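PDB 3JQY: polysialic acid O-acetyltransferase from Escherichia coli, which catalyses the transfer of acetyl groups from acetyl-CoA to O7 or O9 of sialic acid residues in the polymeric capsule, with high specificity for long polysialic acid chains. Local coordinates for the interface of chains A and B. Sequence-based numbering; all coordinates share one arbitrary frame. Chains: chain A/B, Polysialic acid O-acetyltransferase.

The interface of chains A and B. Residues chain A 145-149; chain B 134, 171, 220-224, 226.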
loop_
_atom_site.group_PDB
_atom_site.type_symbol
_atom_site.label_atom_id
_atom_site.label_comp_id
_atom_site.label_asym_id
_atom_site.label_seq_id
_atom_site.Cartn_x
_atom_site.Cartn_y
_atom_site.Cartn_z
ATOM N N ASP A 145 -13.701 11.805 5.779
ATOM C CA ASP A 145 -12.323 11.754 6.278
ATOM C C ASP A 145 -12.185 11.053 7.624
ATOM O O ASP A 145 -11.091 10.614 7.988
ATOM C CB ASP A 145 -11.712 13.156 6.389
ATOM C CG ASP A 145 -11.357 13.753 5.045
ATOM O OD1 ASP A 145 -11.538 13.073 4.013
ATOM O OD2 ASP A 145 -10.894 14.914 5.024
ATOM N N GLY A 146 -13.279 10.971 8.371
ATOM C CA GLY A 146 -13.269 10.287 9.652
ATOM C C GLY A 146 -12.980 11.192 10.840
ATOM O O GLY A 146 -13.360 10.882 11.969
ATOM N N HIS A 147 -12.286 12.300 10.590
ATOM C CA HIS A 147 -12.001 13.286 11.636
ATOM C C HIS A 147 -12.033 14.682 11.035
ATOM O O HIS A 147 -11.713 14.863 9.860
ATOM C CB HIS A 147 -10.630 13.035 12.278
ATOM C CG HIS A 147 -10.484 11.669 12.870
ATOM N ND1 HIS A 147 -10.835 11.382 14.171
ATOM C CD2 HIS A 147 -10.029 10.510 12.336
ATOM C CE1 HIS A 147 -10.599 10.104 14.415
ATOM N NE2 HIS A 147 -10.111 9.553 13.318
ATOM N N PRO A 148 -12.415 15.681 11.842
ATOM C CA PRO A 148 -12.596 17.023 11.276
ATOM C C PRO A 148 -11.291 17.794 11.116
ATOM O O PRO A 148 -10.374 17.652 11.928
ATOM C CB PRO A 148 -13.490 17.719 12.302
ATOM C CG PRO A 148 -13.218 17.015 13.593
ATOM C CD PRO A 148 -12.825 15.600 13.255
ATOM N N ILE A 149 -11.228 18.605 10.065
ATOM C CA ILE A 149 -10.139 19.553 9.865
ATOM C C ILE A 149 -10.763 20.942 9.786
ATOM O O ILE A 149 -11.809 21.123 9.151
ATOM C CB ILE A 149 -9.361 19.242 8.574
ATOM C CG1 ILE A 149 -8.694 17.865 8.684
ATOM C CG2 ILE A 149 -8.330 20.336 8.276
ATOM C CD1 ILE A 149 -8.024 17.390 7.403
ATOM N N MET B 134 -2.080 11.465 16.688
ATOM C CA MET B 134 -2.954 10.386 16.254
ATOM C C MET B 134 -2.305 9.738 15.041
ATOM O O MET B 134 -2.322 10.296 13.945
ATOM C CB MET B 134 -4.346 10.922 15.897
ATOM C CG MET B 134 -5.342 9.832 15.480
ATOM S SD MET B 134 -7.047 10.441 15.427
ATOM C CE MET B 134 -6.962 11.565 14.032
ATOM N N TRP B 171 -1.642 14.495 13.065
ATOM C CA TRP B 171 -2.454 13.367 12.625
ATOM C C TRP B 171 -1.775 12.747 11.410
ATOM O O TRP B 171 -1.686 13.381 10.349
ATOM C CB TRP B 171 -3.870 13.843 12.285
ATOM C CG TRP B 171 -4.754 12.816 11.598
ATOM C CD1 TRP B 171 -4.554 11.472 11.521
ATOM C CD2 TRP B 171 -5.994 13.077 10.922
ATOM N NE1 TRP B 171 -5.586 10.871 10.825
ATOM C CE2 TRP B 171 -6.485 11.839 10.452
ATOM C CE3 TRP B 171 -6.731 14.236 10.665
ATOM C CZ2 TRP B 171 -7.673 11.732 9.730
ATOM C CZ3 TRP B 171 -7.918 14.127 9.957
ATOM C CH2 TRP B 171 -8.375 12.885 9.495
ATOM N N TRP B 220 -6.491 19.962 13.004
ATOM C CA TRP B 220 -7.431 18.837 13.078
ATOM C C TRP B 220 -7.900 18.610 14.508
ATOM O O TRP B 220 -7.328 19.157 15.449
ATOM C CB TRP B 220 -6.744 17.561 12.575
ATOM C CG TRP B 220 -5.559 17.208 13.429
ATOM C CD1 TRP B 220 -4.314 17.763 13.370
ATOM C CD2 TRP B 220 -5.526 16.256 14.503
ATOM N NE1 TRP B 220 -3.499 17.208 14.331
ATOM C CE2 TRP B 220 -4.219 16.281 15.041
ATOM C CE3 TRP B 220 -6.468 15.374 15.049
ATOM C CZ2 TRP B 220 -3.829 15.454 16.099
ATOM C CZ3 TRP B 220 -6.079 14.557 16.113
ATOM C CH2 TRP B 220 -4.776 14.606 16.624
ATOM N N ALA B 221 -8.939 17.795 14.669
ATOM C CA ALA B 221 -9.361 17.351 15.993
ATOM C C ALA B 221 -9.790 15.891 15.945
ATOM O O ALA B 221 -10.127 15.364 14.881
ATOM C CB ALA B 221 -10.494 18.226 16.526
ATOM N N ARG B 222 -9.786 15.242 17.104
ATOM C CA ARG B 222 -10.099 13.822 17.174
ATOM C C ARG B 222 -11.611 13.564 17.098
ATOM O O ARG B 222 -12.057 12.650 16.404
ATOM C CB ARG B 222 -9.504 13.222 18.447
ATOM C CG ARG B 222 -9.264 11.723 18.385
ATOM C CD ARG B 222 -8.553 11.233 19.639
ATOM N NE ARG B 222 -7.118 11.520 19.649
ATOM C CZ ARG B 222 -6.186 10.619 19.351
ATOM N NH1 ARG B 222 -4.898 10.937 19.395
ATOM N NH2 ARG B 222 -6.549 9.388 19.011
ATOM N N THR B 223 -12.396 14.380 17.795
ATOM C CA THR B 223 -13.851 14.202 17.836
ATOM C C THR B 223 -14.531 14.482 16.498
ATOM O O THR B 223 -14.340 15.541 15.907
ATOM C CB THR B 223 -14.516 15.140 18.861
ATOM O OG1 THR B 223 -13.609 15.423 19.933
ATOM C CG2 THR B 223 -15.792 14.506 19.412
ATOM N N ASP B 224 -15.361 13.550 16.044
ATOM C CA ASP B 224 -16.091 13.756 14.799
ATOM C C ASP B 224 -17.268 14.705 15.008
ATOM O O ASP B 224 -17.898 15.149 14.047
ATOM C CB ASP B 224 -16.576 12.424 14.222
ATOM C CG ASP B 224 -17.671 11.794 15.055
ATOM O OD1 ASP B 224 -18.687 11.363 14.469
ATOM O OD2 ASP B 224 -17.520 11.740 16.294
ATOM N N ALA B 226 -17.086 17.696 16.554
ATOM C CA ALA B 226 -16.659 19.094 16.529
ATOM C C ALA B 226 -16.905 19.766 15.178
ATOM O O ALA B 226 -16.437 19.290 14.145
ATOM C CB ALA B 226 -15.188 19.204 16.921
#
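This is a subunit interface of the homotrimer of a left-handed beta-helix hexapeptide-repeat acetyltransferase. The loop A:Asp145 to A:Pro148, with the start of strand 149-151, reaches onto chain B and helps to join the two subunits. A:His147 hides more surface than any other residue here, 91 Å². Its CG stands anti to the carbonyl carbon (chi1 -57°), and the ring points into chain B. ND1 of A:His147 donates a hydrogen bond of 2.8 Å to the backbone O of B:Arg222. The acceptor lies almost in the imidazole plane, and the bond meets a carbonyl lone pair. B:Met134 comes tip to tip, its chain bent at chi3 (68°). CE of B:Met134 sits over one imidazole face, 3.6 Å from the A:His147 ring centroid. Bond and methyl together would hold the ring's rotation. B:Trp171 crosses obliquely. The CG-CD2 edge of the A:His147 ring meets one face of its indole near the rim, with planes 76° apart. CH2 of B:Trp171 also packs 3.6 Å from CB of A:His147. An alanine at A:His147 would lose the bond to B:Arg222 and the ring contacts with B:Met134 and B:Trp171, and would probably loosen the loop on chain B. Next, A:Pro148 O accepts a hydrogen bond of 3.1 Å from the backbone N of B:Ala221. An antiparallel bridge between A:Ile149 and B:Trp220 continues this pairing. CG1 of A:Ile149 packs 4.0 Å from CZ3 of B:Trp171. A:Asp145, A:Gly146 and A:His147 probably also contribute to acetyl-CoA binding. In this family such a histidine is the usual catalytic base, and A:His147 is likely to fill that role. The site thus ties trimer assembly to the probable active site and orients its histidine.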